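Local coordinates for protein mirolysin (Tannerella forsythia, PDB 7OD0) that probably cleaves peptide bonds in proteins as a zinc metallopeptidase of the pappalysin family of metzincins, at residues Ile34-Glu39 and Thr167-Val172; Gly202-Gly207 and Met230-Asp235. All coordinates share one frame; numbering follows the deposited sequence.

Contact 1: residues Ile34-Glu39 and Thr167-Val172. With ZN (zinc ion), chain J; V7Q (2,1,3-benzothiadiazol-4-ylmethanamine), chain G.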
loop_
_atom_site.group_PDB
_atom_site.type_symbol
_atom_site.label_atom_id
_atom_site.label_comp_id
_atom_site.label_asym_id
_atom_site.label_seq_id
_atom_site.Cartn_x
_atom_site.Cartn_y
_atom_site.Cartn_z
ATOM N N ILE A 34 -8.919 -3.190 -4.715
ATOM C CA ILE A 34 -8.506 -4.591 -4.441
ATOM C C ILE A 34 -7.878 -5.156 -5.713
ATOM O O ILE A 34 -6.819 -5.803 -5.641
ATOM C CB ILE A 34 -9.695 -5.444 -3.955
ATOM C CG1 ILE A 34 -10.225 -4.962 -2.603
ATOM C CG2 ILE A 34 -9.294 -6.912 -3.897
ATOM C CD1 ILE A 34 -9.144 -4.868 -1.540
ATOM N N GLN A 35 -8.490 -4.892 -6.853
ATOM C CA GLN A 35 -7.977 -5.335 -8.173
ATOM C C GLN A 35 -6.604 -4.707 -8.469
ATOM O O GLN A 35 -5.736 -5.435 -8.967
ATOM C CB GLN A 35 -9.013 -5.006 -9.248
ATOM C CG GLN A 35 -8.544 -5.317 -10.653
ATOM C CD GLN A 35 -8.309 -6.789 -10.904
ATOM O OE1 GLN A 35 -8.880 -7.650 -10.243
ATOM N NE2 GLN A 35 -7.482 -7.075 -11.891
ATOM N N VAL A 36 -6.418 -3.413 -8.202
ATOM C CA VAL A 36 -5.114 -2.710 -8.435
ATOM C C VAL A 36 -4.010 -3.347 -7.576
ATOM O O VAL A 36 -2.873 -3.460 -8.076
ATOM C CB VAL A 36 -5.189 -1.198 -8.141
ATOM C CG1 VAL A 36 -3.815 -0.584 -7.987
ATOM C CG2 VAL A 36 -5.990 -0.437 -9.177
ATOM N N LEU A 37 -4.312 -3.686 -6.319
ATOM C CA LEU A 37 -3.312 -4.280 -5.400
ATOM C C LEU A 37 -2.869 -5.622 -5.988
ATOM O O LEU A 37 -1.651 -5.885 -6.005
ATOM C CB LEU A 37 -3.942 -4.453 -4.015
ATOM C CG LEU A 37 -4.117 -3.167 -3.209
ATOM C CD1 LEU A 37 -4.766 -3.477 -1.874
ATOM C CD2 LEU A 37 -2.776 -2.472 -2.990
ATOM N N ASN A 38 -3.826 -6.423 -6.466
ATOM C CA ASN A 38 -3.573 -7.769 -7.046
ATOM C C ASN A 38 -2.727 -7.621 -8.313
ATOM O O ASN A 38 -1.790 -8.382 -8.479
ATOM C CB ASN A 38 -4.880 -8.511 -7.315
ATOM C CG ASN A 38 -5.477 -9.100 -6.056
ATOM O OD1 ASN A 38 -4.799 -9.813 -5.329
ATOM N ND2 ASN A 38 -6.746 -8.824 -5.817
ATOM N N GLU A 39 -3.013 -6.628 -9.145
ATOM C CA GLU A 39 -2.240 -6.356 -10.389
ATOM C C GLU A 39 -0.804 -5.961 -10.027
ATOM O O GLU A 39 0.118 -6.560 -10.564
ATOM C CB GLU A 39 -2.927 -5.266 -11.208
ATOM C CG GLU A 39 -4.307 -5.658 -11.711
ATOM C CD GLU A 39 -4.911 -4.608 -12.615
ATOM O OE1 GLU A 39 -4.155 -3.655 -12.969
ATOM O OE2 GLU A 39 -6.104 -4.750 -12.997
ATOM N N THR A 167 -1.647 4.979 -4.318
ATOM C CA THR A 167 -1.454 5.378 -2.902
ATOM C C THR A 167 -1.449 4.112 -2.040
ATOM O O THR A 167 -0.513 3.948 -1.223
ATOM C CB THR A 167 -2.500 6.392 -2.421
ATOM O OG1 THR A 167 -2.458 7.480 -3.336
ATOM C CG2 THR A 167 -2.225 6.880 -1.021
ATOM N N ALA A 168 -2.449 3.246 -2.239
ATOM C CA ALA A 168 -2.618 1.988 -1.474
ATOM C C ALA A 168 -1.445 1.046 -1.780
ATOM O O ALA A 168 -0.930 0.442 -0.834
ATOM C CB ALA A 168 -3.942 1.354 -1.811
ATOM N N THR A 169 -1.021 0.927 -3.049
ATOM C CA THR A 169 0.154 0.086 -3.431
ATOM C C THR A 169 1.381 0.543 -2.631
ATOM O O THR A 169 2.047 -0.304 -2.014
ATOM C CB THR A 169 0.441 0.155 -4.936
ATOM O OG1 THR A 169 -0.710 -0.343 -5.624
ATOM C CG2 THR A 169 1.679 -0.638 -5.336
ATOM N N HIS A 170 1.652 1.853 -2.618
ATOM C CA HIS A 170 2.796 2.478 -1.901
ATOM C C HIS A 170 2.682 2.174 -0.393
ATOM O O HIS A 170 3.686 1.750 0.211
ATOM C CB HIS A 170 2.826 3.976 -2.262
ATOM C CG HIS A 170 3.812 4.830 -1.543
ATOM N ND1 HIS A 170 4.927 5.360 -2.185
ATOM C CD2 HIS A 170 3.827 5.323 -0.283
ATOM C CE1 HIS A 170 5.616 6.098 -1.335
ATOM N NE2 HIS A 170 4.945 6.119 -0.161
ATOM N N GLU A 171 1.509 2.400 0.203
ATOM C CA GLU A 171 1.269 2.200 1.655
ATOM C C GLU A 171 1.364 0.712 2.010
ATOM O O GLU A 171 1.925 0.370 3.071
ATOM C CB GLU A 171 -0.091 2.759 2.085
ATOM C CG GLU A 171 -0.225 4.273 1.961
ATOM C CD GLU A 171 0.903 5.137 2.506
ATOM O OE1 GLU A 171 1.700 4.642 3.355
ATOM O OE2 GLU A 171 0.967 6.331 2.091
ATOM N N VAL A 172 0.804 -0.165 1.200
ATOM C CA VAL A 172 0.956 -1.617 1.476
ATOM C C VAL A 172 2.445 -1.963 1.401
ATOM O O VAL A 172 2.911 -2.727 2.278
ATOM C CB VAL A 172 0.040 -2.457 0.586
ATOM C CG1 VAL A 172 0.355 -3.928 0.692
ATOM C CG2 VAL A 172 -1.422 -2.180 0.917
HETATM ZN ZN ZN J . 5.774 6.632 1.600
HETATM N N1 V7Q G . 2.792 8.211 -5.220
HETATM C C1 V7Q G . 2.581 7.449 -3.971
HETATM C C2 V7Q G . 2.369 8.292 -2.735
HETATM C C3 V7Q G . 1.835 7.740 -1.569
HETATM C C4 V7Q G . 1.665 8.478 -0.410
HETATM C C5 V7Q G . 1.989 9.799 -0.346
HETATM C C6 V7Q G . 2.527 10.402 -1.505
HETATM N N2 V7Q G . 2.899 11.693 -1.644
HETATM S S1 V7Q G . 3.214 11.878 -3.217
HETATM N N3 V7Q G . 3.214 10.346 -3.725
HETATM C C7 V7Q G . 2.713 9.631 -2.701
#

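Contact 2: residues Gly202-Gly207 and Met230-Asp235. With CA (calcium ion), chain K; V7Q (2,1,3-benzothiadiazol-4-ylmethanamine), chain G; ACT (acetate ion), chain I.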
loop_
_atom_site.group_PDB
_atom_site.type_symbol
_atom_site.label_atom_id
_atom_site.label_comp_id
_atom_site.label_asym_id
_atom_site.label_seq_id
_atom_site.Cartn_x
_atom_site.Cartn_y
_atom_site.Cartn_z
ATOM N N GLY A 202 19.024 10.639 -4.982
ATOM C CA GLY A 202 19.134 11.804 -4.080
ATOM C C GLY A 202 17.851 12.017 -3.324
ATOM O O GLY A 202 17.756 11.570 -2.161
ATOM N N GLY A 203 16.866 12.632 -3.968
ATOM C CA GLY A 203 15.602 12.993 -3.315
ATOM C C GLY A 203 14.457 12.270 -3.966
ATOM O O GLY A 203 14.708 11.491 -4.895
ATOM N N TYR A 204 13.244 12.533 -3.498
ATOM C CA TYR A 204 12.002 11.961 -4.073
ATOM C C TYR A 204 11.737 12.627 -5.419
ATOM O O TYR A 204 12.176 13.758 -5.648
ATOM C CB TYR A 204 10.804 12.113 -3.137
ATOM C CG TYR A 204 10.421 13.510 -2.730
ATOM C CD1 TYR A 204 9.681 14.325 -3.567
ATOM C CD2 TYR A 204 10.708 13.990 -1.462
ATOM C CE1 TYR A 204 9.285 15.600 -3.178
ATOM C CE2 TYR A 204 10.307 15.253 -1.047
ATOM C CZ TYR A 204 9.594 16.066 -1.913
ATOM O OH TYR A 204 9.186 17.308 -1.513
ATOM N N ASN A 205 11.005 11.928 -6.274
ATOM C CA ASN A 205 10.464 12.504 -7.524
ATOM C C ASN A 205 8.986 12.773 -7.285
ATOM O O ASN A 205 8.346 12.017 -6.555
ATOM C CB ASN A 205 10.749 11.591 -8.717
ATOM C CG ASN A 205 12.229 11.556 -8.995
ATOM O OD1 ASN A 205 12.765 12.537 -9.477
ATOM N ND2 ASN A 205 12.901 10.463 -8.657
ATOM N N GLU A 206 8.477 13.824 -7.903
ATOM C CA GLU A 206 7.039 14.159 -7.930
ATOM C C GLU A 206 6.640 14.319 -9.399
ATOM O O GLU A 206 7.549 14.395 -10.252
ATOM C CB GLU A 206 6.807 15.408 -7.089
ATOM C CG GLU A 206 7.462 16.657 -7.645
ATOM C CD GLU A 206 7.349 17.844 -6.708
ATOM O OE1 GLU A 206 7.178 17.616 -5.500
ATOM O OE2 GLU A 206 7.436 18.990 -7.186
ATOM N N GLY A 207 5.337 14.344 -9.667
ATOM C CA GLY A 207 4.802 14.468 -11.026
ATOM C C GLY A 207 5.179 13.262 -11.849
ATOM O O GLY A 207 5.090 12.127 -11.332
ATOM N N MET A 230 7.517 3.052 -4.649
ATOM C CA MET A 230 7.985 3.648 -3.378
ATOM C C MET A 230 8.635 5.028 -3.619
ATOM O O MET A 230 9.304 5.527 -2.716
ATOM C CB MET A 230 8.967 2.690 -2.689
ATOM C CG MET A 230 8.379 1.340 -2.420
ATOM S SD MET A 230 6.709 1.375 -1.703
ATOM C CE MET A 230 7.014 2.257 -0.178
ATOM N N ASP A 231 8.422 5.642 -4.785
ATOM C CA ASP A 231 8.764 7.070 -4.998
ATOM C C ASP A 231 7.493 7.890 -4.757
ATOM O O ASP A 231 6.468 7.309 -4.314
ATOM C CB ASP A 231 9.418 7.298 -6.360
ATOM C CG ASP A 231 10.388 8.471 -6.343
ATOM O OD1 ASP A 231 10.258 9.329 -5.440
ATOM O OD2 ASP A 231 11.229 8.547 -7.250
ATOM N N TYR A 232 7.547 9.196 -4.999
ATOM C CA TYR A 232 6.394 10.093 -4.741
ATOM C C TYR A 232 5.794 10.595 -6.068
ATOM O O TYR A 232 5.144 11.662 -6.097
ATOM C CB TYR A 232 6.857 11.228 -3.836
ATOM C CG TYR A 232 6.770 10.993 -2.353
ATOM C CD1 TYR A 232 6.039 9.957 -1.794
ATOM C CD2 TYR A 232 7.342 11.919 -1.490
ATOM C CE1 TYR A 232 5.912 9.830 -0.419
ATOM C CE2 TYR A 232 7.264 11.776 -0.117
ATOM C CZ TYR A 232 6.530 10.739 0.419
ATOM O OH TYR A 232 6.414 10.625 1.776
ATOM N N THR A 233 5.960 9.831 -7.140
ATOM C CA THR A 233 5.521 10.261 -8.493
ATOM C C THR A 233 4.018 10.018 -8.651
ATOM O O THR A 233 3.423 9.354 -7.823
ATOM C CB THR A 233 6.345 9.564 -9.583
ATOM O OG1 THR A 233 6.423 8.179 -9.272
ATOM C CG2 THR A 233 7.753 10.114 -9.680
ATOM N N TYR A 234 3.435 10.622 -9.679
ATOM C CA TYR A 234 2.015 10.477 -10.068
ATOM C C TYR A 234 1.703 8.997 -10.302
ATOM O O TYR A 234 2.587 8.256 -10.812
ATOM C CB TYR A 234 1.764 11.288 -11.329
ATOM C CG TYR A 234 1.691 12.788 -11.166
ATOM C CD1 TYR A 234 1.608 13.399 -9.931
ATOM C CD2 TYR A 234 1.633 13.595 -12.286
ATOM C CE1 TYR A 234 1.479 14.780 -9.809
ATOM C CE2 TYR A 234 1.496 14.965 -12.190
ATOM C CZ TYR A 234 1.425 15.559 -10.950
ATOM O OH TYR A 234 1.312 16.914 -10.900
ATOM N N ASP A 235 0.476 8.595 -9.970
ATOM C CA ASP A 235 0.007 7.186 -10.074
ATOM C C ASP A 235 0.294 6.605 -11.472
ATOM O O ASP A 235 0.714 5.437 -11.527
ATOM C CB ASP A 235 -1.482 7.061 -9.764
ATOM C CG ASP A 235 -1.857 7.158 -8.296
ATOM O OD1 ASP A 235 -1.075 7.780 -7.516
ATOM O OD2 ASP A 235 -2.949 6.654 -7.950
HETATM CA CA CA K . 19.054 9.808 -1.091
HETATM N N1 V7Q G . 2.792 8.211 -5.220
HETATM C C1 V7Q G . 2.581 7.449 -3.971
HETATM C C2 V7Q G . 2.369 8.292 -2.735
HETATM C C3 V7Q G . 1.835 7.740 -1.569
HETATM C C4 V7Q G . 1.665 8.478 -0.410
HETATM C C5 V7Q G . 1.989 9.799 -0.346
HETATM C C6 V7Q G . 2.527 10.402 -1.505
HETATM N N2 V7Q G . 2.899 11.693 -1.644
HETATM S S1 V7Q G . 3.214 11.878 -3.217
HETATM N N3 V7Q G . 3.214 10.346 -3.725
HETATM C C7 V7Q G . 2.713 9.631 -2.701
HETATM C C ACT I . 4.201 7.960 3.283
HETATM O O ACT I . 5.156 8.357 2.612
HETATM O OXT ACT I . 3.208 7.428 2.783
HETATM C CH3 ACT I . 4.267 8.079 4.816
HETATM O O HOH W 1 4.064 13.629 -7.472
HETATM O O HOH W 2 20.483 7.905 -1.414
#

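Contact 1: residues Ile34-Glu39 and Thr167-Val172
Leu37 holds CG anti to its carbonyl carbon (chi1 -74°) and carries CD1 straight on (chi2 179°), which leaves its other methyl, CD2, facing the backbone of Ala168 and Thr169. This methyl is the centre of a helix-helix crossing within the metzincin-like catalytic domain, where helix 27-40 backs helix 166-175, the carrier of the HExxH zinc-binding sequence. The two short axes approach to 9.6 Å and cross at -56°, so contact is confined to a few side chains around the crossing. CD2 of Leu37 rests 3.8 Å from Thr169 N. It is also bounded by Ala168 CB at 4.2 Å and by Val172 CG2 at 4.1 Å, two groups one helical turn apart that both touch this methyl. Val172 presents this CG2 because the branch stands anti to its carbonyl carbon, with CG1 anti to the backbone N. Beside Leu37, the side chains of Val36 and Thr169 cross at about a right angle, Val36 CG1 lying 3.9 Å from Thr169 OG1. That hydroxyl is engaged elsewhere: it hydrogen-bonds Asp40 OD2 at the end of the backing helix, a polar tie beside otherwise apolar packing. The neighbouring strands close the core, with Phe66 and Ile117 against Leu37.

The far side of helix 166-175 serves the active site. His170 NE2 binds the zinc ion at 2.0 Å, together with His174 and His180, while ND1 hydrogen-bonds Tyr229 O and thereby fixes the ring's rotation. C3 of the bound benzothiadiazole amine (V7Q) sits over one face of the imidazole, toward its rim, 3.4 Å from His170 CD2. Glu171 reaches the same ligand, its OE2 3.4 Å from V7Q C4.

Contact 2: residues Gly202-Gly207 and Met230-Asp235
Asp231 and Asn205 are joined by two hydrogen bonds, one to each carboxylate oxygen. The backbone N of Asn205 donates to Asp231 OD1 at 2.8 Å in a nearly straight bond (170°), although it meets the oxygen on the syn side and 27° out of the carboxylate plane. The side-chain amide donates to the other oxygen: Asn205 ND2 lies 2.9 Å from Asp231 OD2, which receives it on its syn lone pair. OD1 accepts a second hydrogen from Tyr232 N at 2.7 Å, on the anti side but from the same face of the carboxylate, and OD2 is also bonded by Gln201 NE2. The acid thus ties 202-207 to the Met-turn characteristic of metzincins, formed here around Met230.

Further along, the two loops run side by side in nearly the same direction. Tyr234 N donates to Gly207 O at 2.8 Å, and one water joins Gly207 N, from which it accepts, to Tyr232 O, to which it donates. Gly207 CA sits 3.3 Å above the centre of the Tyr234 ring as a CH-pi contact. The edge of Tyr232 points at the face of Tyr204, with ring centroids 5.3 Å apart and planes at 61°. The phenol of Tyr232 is satisfied outside the loops, OH donating to acetate O at 2.7 Å. Thr233 O lies 2.9 Å from the ligand amine V7Q N1.

Both segments belong to the long irregular region between helices 166-175 and 243-250. At one end Gly202 O helps bind a calcium ion together with Asp185 and other carbonyls of the same region; at the other Asp235 OD2 accepts from Lys164 N, which ties 230-235 to the chain just ahead of the zinc-binding helix 166-175.

In the fold
Contacts 1 and 2 follow one another along the chain, their centres about 17 Å apart, and they meet at the zinc site through His170. Helix 166-175, packed on its backing helix in contact 1, turns this histidine toward the Met-turn of contact 2: Met230 CE lies 3.4 Å from His170 O, and Tyr232 CE1 approaches His170 NE2 to 3.8 Å. The acetate that receives the Tyr232 phenol hydrogen also ligates the metal, its O 2.1 Å from the zinc ion. The benzothiadiazole spans both contacts, the rings of His170 and Tyr232 lying on the same side of its plane, so the two contacts together shape one wall of the active-site cleft.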